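Local coordinates for protein YECBM32 (Yersinia enterocolitica, PDB 2JDA) that binds polygalacturonic acid, the backbone of plant cell-wall pectin, as a calcium-containing periplasmic carbohydrate-binding module of family 32, at residues T7-A15 and N129-A137; W38-Q47 and K114-W125. One frame throughout, in Å; residues are numbered along the deposited sequence.

Contact 1 (T7-A15 and N129-A137); sequences TAQIVAVTA and NEIAINSAA. With CA (calcium ion), chain C.
The flat peptide groups of Ala8 and Ile133 are joined by a bond from Ala8 N to Ile133 O (3.0 Å), the donor tilted 34° out of the carbonyl plane. Thr7 CB touches the same oxygen at 3.2 Å, and Thr7 CG2 also lies close to it. Between Ala8 and Ile133 a water donates to Ala8 O at 2.6 Å and accepts from Ile133 N at 2.9 Å. Thr7 CA adds a CA-H...O contact to Asn134 O at 3.4 Å. The amide of Asn134 belongs mainly elsewhere, since its OD1 accepts from Glu57 N. In this F5/8 type C beta-sandwich the pairing ties the first modelled residues, just before edge strand 10-15 of the five-stranded sheet, to the end of strand 125-133 in the other sheet. Apolar side chains meet here too: Ala8 CB lies against Ile133 CG2 at 3.9 Å, and Ile133 also packs on Ile56 and Ile59 of strand 53-63. Ile10 sets CG1 beside its backbone N (chi1 -62°) and extends CD1 to within 3.9 Å of Ile131 O. At the N-terminal end of 129-137 Asn129 O and Glu130 OE1 each bind the calcium ion at 2.4 Å, completing a site with Asn28, Asp31, Asp33 and Thr36, while Glu130 OE2 accepts from Gly32 N.

Contact 2 (W38-Q47 and K114-W125); sequences WAASGESWVQ and KLDTFGTDVNNW. With GOL (glycerol), chain F.
Ser44 and Thr117 exchange backbone bonds in both directions, with Thr117 N to Ser44 O at 2.8 Å, and Val46 and Leu115 repeat the exchange, with Leu115 N to Val46 O at 2.9 Å. These hydrogen-bonded antiparallel pairs join strand 44-50 to 112-120, the middle strand of the five-stranded sheet of the beta-sandwich. Further on, Gly42 N donates to Asn124 O, and a water bridges that oxygen to Gly42 O. On the face bearing Trp45, Gln47, Lys114 and Asp116, Lys114 bends at its outer torsions and brings NZ to the syn lone pair of Asp116 OD1 in a 2.7 Å salt bridge; Lys114 also makes a cation-pi contact with Trp84. A glycerol, probably from the crystallisation liquor, spans the same face: Lys114 NZ donates to its O1 at 2.9 Å, its O3 donates to Gln47 OE1 at 2.6 Å, and its C1 lies over one indole face of Trp45, 3.5 Å from NE1. Trp45 CG sits between backbone N and carbonyl carbon (chi1 55°), and the indole turns away from strand 112-120, its far end beside Thr14. Glu43 brings its carboxylate to the edge of the Phe118 ring, OE1 3.6 Å from CE1, the two planes 60° apart. The Trp125 indole lies beside strand 38-41, where Ser41 CB forms a CH-pi contact 3.9 Å from the centroid of its six-membered ring, just 5° off the normal.

The centres of contacts 1 and 2 lie about 17 Å apart, on opposite sides of the chain's centre, yet both reach into the two sheets of the sandwich. In the five-stranded sheet, strand 10-15 of contact 1 runs beside strand 44-50 of contact 2, with a probable hydrogen bond from Gln47 N to Thr14 O at 2.8 Å. Thr14 OG1 also packs 3.6 Å from Trp45 CZ3, placing contact 1 next to the indole that carries the glycerol. In the other sheet, strand 125-133 pairs with strand 38-41. The calcium ion is bound directly by contact 1, whereas the nearest side-chain atom of Trp38, in contact 2, is about 8 Å from it.

Contact 1 (T7-A15 and N129-A137)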
loop_
_atom_site.group_PDB
_atom_site.type_symbol
_atom_site.label_atom_id
_atom_site.label_comp_id
_atom_site.label_asym_id
_atom_site.label_seq_id
_atom_site.Cartn_x
_atom_site.Cartn_y
_atom_site.Cartn_z
ATOM N N THR A 7 -12.052 7.731 5.402
ATOM C CA THR A 7 -10.799 7.573 4.609
ATOM C C THR A 7 -10.766 8.601 3.512
ATOM O O THR A 7 -11.815 9.094 3.042
ATOM C CB THR A 7 -10.665 6.184 3.960
ATOM O OG1 THR A 7 -11.879 5.881 3.241
ATOM C CG2 THR A 7 -10.529 5.105 4.983
ATOM N N ALA A 8 -9.545 8.935 3.118
ATOM C CA ALA A 8 -9.290 9.765 1.961
ATOM C C ALA A 8 -9.688 9.020 0.667
ATOM O O ALA A 8 -9.408 7.809 0.452
ATOM C CB ALA A 8 -7.835 10.132 1.926
ATOM N N GLN A 9 -10.324 9.731 -0.225
ATOM C CA GLN A 9 -10.846 9.109 -1.442
ATOM C C GLN A 9 -9.694 8.857 -2.389
ATOM O O GLN A 9 -9.042 9.788 -2.792
ATOM C CB GLN A 9 -11.846 10.059 -2.128
ATOM C CG GLN A 9 -12.359 9.496 -3.495
ATOM C CD GLN A 9 -13.365 10.383 -4.243
ATOM O OE1 GLN A 9 -13.603 11.534 -3.861
ATOM N NE2 GLN A 9 -13.933 9.836 -5.348
ATOM N N ILE A 10 -9.493 7.596 -2.742
ATOM C CA ILE A 10 -8.565 7.241 -3.820
ATOM C C ILE A 10 -9.311 7.296 -5.135
ATOM O O ILE A 10 -10.245 6.487 -5.355
ATOM C CB ILE A 10 -7.947 5.849 -3.563
ATOM C CG1 ILE A 10 -7.135 5.847 -2.248
ATOM C CG2 ILE A 10 -7.071 5.413 -4.753
ATOM C CD1 ILE A 10 -6.827 4.481 -1.698
ATOM N N VAL A 11 -8.963 8.251 -5.974
ATOM C CA VAL A 11 -9.633 8.434 -7.279
ATOM C C VAL A 11 -8.954 7.773 -8.460
ATOM O O VAL A 11 -9.579 7.536 -9.484
ATOM C CB VAL A 11 -9.826 9.919 -7.649
ATOM C CG1 VAL A 11 -10.698 10.577 -6.633
ATOM C CG2 VAL A 11 -8.521 10.686 -7.830
ATOM N N ALA A 12 -7.708 7.370 -8.311
ATOM C CA ALA A 12 -6.977 6.775 -9.424
ATOM C C ALA A 12 -5.840 5.959 -8.851
ATOM O O ALA A 12 -5.222 6.367 -7.882
ATOM C CB ALA A 12 -6.469 7.815 -10.340
ATOM N N VAL A 13 -5.626 4.806 -9.440
ATOM C CA VAL A 13 -4.531 3.923 -9.074
ATOM C C VAL A 13 -3.762 3.610 -10.343
ATOM O O VAL A 13 -4.380 3.332 -11.396
ATOM C CB VAL A 13 -5.003 2.606 -8.421
ATOM C CG1 VAL A 13 -3.808 1.711 -8.058
ATOM C CG2 VAL A 13 -5.859 2.876 -7.239
ATOM N N THR A 14 -2.437 3.632 -10.260
ATOM C CA THR A 14 -1.569 3.214 -11.357
ATOM C C THR A 14 -0.542 2.263 -10.773
ATOM O O THR A 14 -0.292 2.252 -9.565
ATOM C CB THR A 14 -0.909 4.391 -12.078
ATOM O OG1 THR A 14 -0.222 5.213 -11.120
ATOM C CG2 THR A 14 -1.914 5.257 -12.759
ATOM N N ALA A 15 0.115 1.506 -11.619
ATOM C CA ALA A 15 1.152 0.595 -11.157
ATOM C C ALA A 15 2.199 0.303 -12.237
ATOM O O ALA A 15 1.960 0.487 -13.435
ATOM C CB ALA A 15 0.535 -0.697 -10.651
ATOM N N ASN A 129 -4.145 -6.983 -0.933
ATOM C CA ASN A 129 -5.598 -7.058 -1.058
ATOM C C ASN A 129 -6.252 -5.691 -1.003
ATOM O O ASN A 129 -7.215 -5.394 -1.743
ATOM C CB ASN A 129 -6.196 -7.930 0.046
ATOM C CG ASN A 129 -5.733 -9.379 0.021
ATOM O OD1 ASN A 129 -5.320 -9.916 -1.000
ATOM N ND2 ASN A 129 -5.796 -10.046 1.213
ATOM N N GLU A 130 -5.784 -4.828 -0.100
ATOM C CA GLU A 130 -6.423 -3.550 0.107
ATOM C C GLU A 130 -5.442 -2.592 0.793
ATOM O O GLU A 130 -4.553 -2.964 1.566
ATOM C CB GLU A 130 -7.656 -3.745 0.997
ATOM C CG GLU A 130 -8.713 -2.717 0.827
ATOM C CD GLU A 130 -9.456 -2.708 -0.512
ATOM O OE1 GLU A 130 -9.572 -3.665 -1.346
ATOM O OE2 GLU A 130 -9.871 -1.617 -0.756
ATOM N N ILE A 131 -5.568 -1.334 0.394
ATOM C CA ILE A 131 -4.932 -0.226 1.038
ATOM C C ILE A 131 -5.964 0.860 1.227
ATOM O O ILE A 131 -6.786 1.138 0.362
ATOM C CB ILE A 131 -3.756 0.256 0.199
ATOM C CG1 ILE A 131 -2.844 1.193 0.963
ATOM C CG2 ILE A 131 -4.208 0.853 -1.033
ATOM C CD1 ILE A 131 -1.367 0.912 0.552
ATOM N N ALA A 132 -5.880 1.540 2.353
ATOM C CA ALA A 132 -6.729 2.718 2.580
ATOM C C ALA A 132 -5.888 3.797 3.278
ATOM O O ALA A 132 -4.909 3.479 3.976
ATOM C CB ALA A 132 -7.948 2.375 3.386
ATOM N N ILE A 133 -6.287 5.039 3.128
ATOM C CA ILE A 133 -5.556 6.182 3.676
ATOM C C ILE A 133 -6.473 6.837 4.727
ATOM O O ILE A 133 -7.643 7.070 4.489
ATOM C CB ILE A 133 -5.225 7.164 2.580
ATOM C CG1 ILE A 133 -4.468 6.487 1.393
ATOM C CG2 ILE A 133 -4.560 8.390 3.156
ATOM C CD1 ILE A 133 -3.280 5.914 1.763
ATOM N N ASN A 134 -5.923 7.107 5.891
ATOM C CA ASN A 134 -6.661 7.680 7.019
ATOM C C ASN A 134 -7.849 6.785 7.443
ATOM O O ASN A 134 -9.010 7.215 7.479
ATOM C CB ASN A 134 -7.139 9.076 6.652
ATOM C CG ASN A 134 -6.011 10.061 6.498
ATOM O OD1 ASN A 134 -4.878 9.820 6.927
ATOM N ND2 ASN A 134 -6.323 11.221 5.903
ATOM N N SER A 135 -7.519 5.519 7.732
ATOM C CA SER A 135 -8.484 4.519 8.146
ATOM C C SER A 135 -8.836 4.646 9.615
ATOM O O SER A 135 -8.009 4.957 10.447
ATOM C CB SER A 135 -7.855 3.175 7.899
ATOM O OG SER A 135 -8.641 2.085 8.343
ATOM N N ALA A 136 -10.097 4.346 9.908
ATOM C CA ALA A 136 -10.571 4.172 11.281
ATOM C C ALA A 136 -10.516 2.715 11.779
ATOM O O ALA A 136 -11.057 2.408 12.837
ATOM C CB ALA A 136 -11.978 4.724 11.393
ATOM N N ALA A 137 -9.836 1.829 11.067
ATOM C CA ALA A 137 -9.715 0.432 11.487
ATOM C C ALA A 137 -9.278 0.331 12.948
ATOM O O ALA A 137 -8.427 1.080 13.405
ATOM C CB ALA A 137 -8.780 -0.298 10.609
HETATM CA CA CA C . -9.234 -5.413 -3.015
HETATM O O HOH W 1 -8.459 5.498 1.263
#

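Contact 2 (W38-Q47 and K114-W125)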
loop_
_atom_site.group_PDB
_atom_site.type_symbol
_atom_site.label_atom_id
_atom_site.label_comp_id
_atom_site.label_asym_id
_atom_site.label_seq_id
_atom_site.Cartn_x
_atom_site.Cartn_y
_atom_site.Cartn_z
ATOM N N TRP A 38 -4.253 -6.526 -6.071
ATOM C CA TRP A 38 -3.211 -6.193 -7.031
ATOM C C TRP A 38 -2.028 -7.101 -6.762
ATOM O O TRP A 38 -1.632 -7.293 -5.608
ATOM C CB TRP A 38 -2.763 -4.732 -6.835
ATOM C CG TRP A 38 -1.516 -4.380 -7.595
ATOM C CD1 TRP A 38 -1.394 -4.319 -8.964
ATOM C CD2 TRP A 38 -0.235 -4.067 -7.070
ATOM N NE1 TRP A 38 -0.099 -4.054 -9.321
ATOM C CE2 TRP A 38 0.628 -3.841 -8.171
ATOM C CE3 TRP A 38 0.307 -3.982 -5.765
ATOM C CZ2 TRP A 38 1.974 -3.541 -8.002
ATOM C CZ3 TRP A 38 1.622 -3.680 -5.611
ATOM C CH2 TRP A 38 2.450 -3.450 -6.738
ATOM N N ALA A 39 -1.430 -7.609 -7.821
ATOM C CA ALA A 39 -0.207 -8.420 -7.724
ATOM C C ALA A 39 0.703 -8.138 -8.911
ATOM O O ALA A 39 0.242 -8.043 -10.039
ATOM C CB ALA A 39 -0.501 -9.879 -7.679
ATOM N N ALA A 40 2.003 -8.041 -8.642
ATOM C CA ALA A 40 3.015 -7.778 -9.675
ATOM C C ALA A 40 4.298 -8.447 -9.241
ATOM O O ALA A 40 4.507 -8.644 -8.061
ATOM C CB ALA A 40 3.226 -6.303 -9.834
ATOM N N SER A 41 5.186 -8.786 -10.189
ATOM C CA SER A 41 6.419 -9.512 -9.879
ATOM C C SER A 41 7.642 -8.616 -10.044
ATOM O O SER A 41 7.689 -7.685 -10.871
ATOM C CB SER A 41 6.542 -10.775 -10.721
ATOM O OG SER A 41 6.385 -10.536 -12.055
ATOM N N GLY A 42 8.648 -8.913 -9.213
ATOM C CA GLY A 42 9.858 -8.140 -9.186
ATOM C C GLY A 42 9.680 -6.827 -8.461
ATOM O O GLY A 42 8.681 -6.636 -7.760
ATOM N N GLU A 43 10.633 -5.945 -8.546
ATOM C CA GLU A 43 10.522 -4.644 -7.903
ATOM C C GLU A 43 9.469 -3.886 -8.690
ATOM O O GLU A 43 9.588 -3.698 -9.910
ATOM C CB GLU A 43 11.847 -3.890 -7.871
ATOM C CG GLU A 43 12.823 -4.424 -6.842
ATOM C CD GLU A 43 14.139 -3.609 -6.806
ATOM O OE1 GLU A 43 14.021 -2.354 -6.793
ATOM O OE2 GLU A 43 15.162 -4.324 -6.628
ATOM N N SER A 44 8.442 -3.447 -7.973
ATOM C CA SER A 44 7.230 -2.921 -8.545
ATOM C C SER A 44 6.832 -1.632 -7.800
ATOM O O SER A 44 7.479 -1.244 -6.797
ATOM C CB SER A 44 6.149 -3.959 -8.439
ATOM O OG SER A 44 6.487 -5.141 -9.127
ATOM N N TRP A 45 5.770 -1.008 -8.239
ATOM C CA TRP A 45 5.207 0.122 -7.498
ATOM C C TRP A 45 3.737 0.202 -7.797
ATOM O O TRP A 45 3.272 -0.211 -8.847
ATOM C CB TRP A 45 5.917 1.475 -7.790
ATOM C CG TRP A 45 5.980 1.863 -9.212
ATOM C CD1 TRP A 45 6.965 1.557 -10.097
ATOM C CD2 TRP A 45 4.931 2.468 -9.980
ATOM N NE1 TRP A 45 6.618 2.000 -11.358
ATOM C CE2 TRP A 45 5.371 2.557 -11.306
ATOM C CE3 TRP A 45 3.667 2.987 -9.664
ATOM C CZ2 TRP A 45 4.602 3.115 -12.316
ATOM C CZ3 TRP A 45 2.921 3.575 -10.669
ATOM C CH2 TRP A 45 3.383 3.622 -11.985
ATOM N N VAL A 46 2.992 0.747 -6.835
ATOM C CA VAL A 46 1.573 1.067 -6.976
ATOM C C VAL A 46 1.368 2.445 -6.391
ATOM O O VAL A 46 1.914 2.764 -5.314
ATOM C CB VAL A 46 0.704 -0.030 -6.334
ATOM C CG1 VAL A 46 0.948 -0.211 -4.830
ATOM C CG2 VAL A 46 -0.783 0.258 -6.614
ATOM N N GLN A 47 0.642 3.278 -7.131
ATOM C CA GLN A 47 0.501 4.702 -6.816
ATOM C C GLN A 47 -0.956 5.058 -6.691
ATOM O O GLN A 47 -1.758 4.740 -7.540
ATOM C CB GLN A 47 1.175 5.547 -7.875
ATOM C CG GLN A 47 1.049 7.051 -7.693
ATOM C CD GLN A 47 1.768 7.804 -8.778
ATOM O OE1 GLN A 47 2.980 7.671 -8.888
ATOM N NE2 GLN A 47 1.027 8.561 -9.614
ATOM N N LYS A 114 2.785 6.510 -2.957
ATOM C CA LYS A 114 3.355 5.447 -3.791
ATOM C C LYS A 114 4.042 4.436 -2.926
ATOM O O LYS A 114 4.858 4.802 -2.091
ATOM C CB LYS A 114 4.288 6.025 -4.842
ATOM C CG LYS A 114 4.877 4.946 -5.797
ATOM C CD LYS A 114 5.623 5.613 -6.966
ATOM C CE LYS A 114 6.942 6.273 -6.638
ATOM N NZ LYS A 114 8.144 5.394 -6.876
ATOM N N LEU A 115 3.745 3.156 -3.124
ATOM C CA LEU A 115 4.470 2.070 -2.500
ATOM C C LEU A 115 5.383 1.456 -3.538
ATOM O O LEU A 115 4.922 1.048 -4.604
ATOM C CB LEU A 115 3.547 0.986 -1.943
ATOM C CG LEU A 115 2.912 1.280 -0.590
ATOM C CD1 LEU A 115 1.941 2.384 -0.699
ATOM C CD2 LEU A 115 2.213 0.053 -0.068
ATOM N N ASP A 116 6.679 1.421 -3.243
ATOM C CA ASP A 116 7.640 0.678 -4.045
ATOM C C ASP A 116 7.779 -0.663 -3.319
ATOM O O ASP A 116 8.026 -0.697 -2.103
ATOM C CB ASP A 116 8.987 1.379 -4.117
ATOM C CG ASP A 116 8.947 2.723 -4.830
ATOM O OD1 ASP A 116 7.920 3.070 -5.525
ATOM O OD2 ASP A 116 9.921 3.524 -4.705
ATOM N N THR A 117 7.591 -1.768 -4.023
ATOM C CA THR A 117 7.498 -3.083 -3.393
ATOM C C THR A 117 8.596 -3.983 -3.952
ATOM O O THR A 117 9.015 -3.860 -5.100
ATOM C CB THR A 117 6.118 -3.729 -3.596
ATOM O OG1 THR A 117 5.876 -3.966 -4.983
ATOM C CG2 THR A 117 5.000 -2.807 -3.126
ATOM N N PHE A 118 9.034 -4.920 -3.117
ATOM C CA PHE A 118 10.227 -5.731 -3.399
ATOM C C PHE A 118 9.974 -7.222 -3.276
ATOM O O PHE A 118 10.951 -7.999 -3.150
ATOM C CB PHE A 118 11.388 -5.305 -2.479
ATOM C CG PHE A 118 11.666 -3.835 -2.502
ATOM C CD1 PHE A 118 12.451 -3.278 -3.466
ATOM C CD2 PHE A 118 11.104 -2.985 -1.579
ATOM C CE1 PHE A 118 12.644 -1.905 -3.519
ATOM C CE2 PHE A 118 11.327 -1.593 -1.622
ATOM C CZ PHE A 118 12.052 -1.082 -2.607
ATOM N N GLY A 119 8.696 -7.648 -3.346
ATOM C CA GLY A 119 8.338 -9.044 -3.175
ATOM C C GLY A 119 8.276 -9.421 -1.729
ATOM O O GLY A 119 8.280 -8.566 -0.841
ATOM N N THR A 120 8.225 -10.734 -1.479
ATOM C CA THR A 120 8.143 -11.230 -0.119
ATOM C C THR A 120 9.355 -12.086 0.186
ATOM O O THR A 120 10.309 -12.235 -0.634
ATOM C CB THR A 120 6.877 -12.040 0.121
ATOM O OG1 THR A 120 6.920 -13.306 -0.619
ATOM C CG2 THR A 120 5.653 -11.334 -0.325
ATOM N N ASP A 121 9.339 -12.610 1.426
ATOM C CA ASP A 121 10.333 -13.606 1.853
ATOM C C ASP A 121 10.120 -14.983 1.273
ATOM O O ASP A 121 10.953 -15.869 1.521
ATOM C CB ASP A 121 10.413 -13.624 3.391
ATOM C CG ASP A 121 9.072 -13.938 4.090
ATOM O OD1 ASP A 121 7.966 -13.822 3.495
ATOM O OD2 ASP A 121 9.029 -14.338 5.296
ATOM N N VAL A 122 9.023 -15.202 0.558
ATOM C CA VAL A 122 8.692 -16.491 -0.085
ATOM C C VAL A 122 8.950 -16.516 -1.579
ATOM O O VAL A 122 9.319 -17.543 -2.120
ATOM C CB VAL A 122 7.201 -16.886 0.165
ATOM C CG1 VAL A 122 6.761 -18.104 -0.711
ATOM C CG2 VAL A 122 7.052 -17.162 1.593
ATOM N N ASN A 123 8.646 -15.417 -2.275
ATOM C CA ASN A 123 8.857 -15.343 -3.706
ATOM C C ASN A 123 8.850 -13.898 -4.156
ATOM O O ASN A 123 8.792 -13.021 -3.312
ATOM C CB ASN A 123 7.943 -16.271 -4.562
ATOM C CG ASN A 123 6.493 -15.944 -4.531
ATOM O OD1 ASN A 123 6.090 -14.795 -4.647
ATOM N ND2 ASN A 123 5.662 -16.985 -4.476
ATOM N N ASN A 124 8.951 -13.640 -5.459
ATOM C CA ASN A 124 9.187 -12.275 -5.900
ATOM C C ASN A 124 7.863 -11.609 -6.304
ATOM O O ASN A 124 7.883 -10.555 -6.933
ATOM C CB ASN A 124 10.255 -12.131 -7.017
ATOM C CG ASN A 124 9.761 -12.563 -8.312
ATOM O OD1 ASN A 124 8.683 -13.196 -8.418
ATOM N ND2 ASN A 124 10.532 -12.261 -9.338
ATOM N N TRP A 125 6.740 -12.119 -5.850
ATOM C CA TRP A 125 5.473 -11.423 -6.058
ATOM C C TRP A 125 5.187 -10.454 -4.913
ATOM O O TRP A 125 5.429 -10.746 -3.740
ATOM C CB TRP A 125 4.285 -12.375 -6.201
ATOM C CG TRP A 125 4.254 -13.098 -7.509
ATOM C CD1 TRP A 125 4.851 -14.295 -7.811
ATOM C CD2 TRP A 125 3.645 -12.651 -8.693
ATOM N NE1 TRP A 125 4.613 -14.624 -9.126
ATOM C CE2 TRP A 125 3.855 -13.635 -9.684
ATOM C CE3 TRP A 125 2.896 -11.533 -9.029
ATOM C CZ2 TRP A 125 3.393 -13.501 -10.959
ATOM C CZ3 TRP A 125 2.463 -11.403 -10.306
ATOM C CH2 TRP A 125 2.661 -12.390 -11.246
HETATM C C1 GOL F . 7.394 5.337 -10.554
HETATM O O1 GOL F . 8.381 5.839 -9.702
HETATM C C2 GOL F . 6.539 6.373 -11.276
HETATM O O2 GOL F . 7.154 7.544 -11.761
HETATM C C3 GOL F . 5.384 6.707 -10.420
HETATM O O3 GOL F . 4.389 7.490 -11.103
HETATM O O HOH W 2 7.492 -8.172 -6.216
#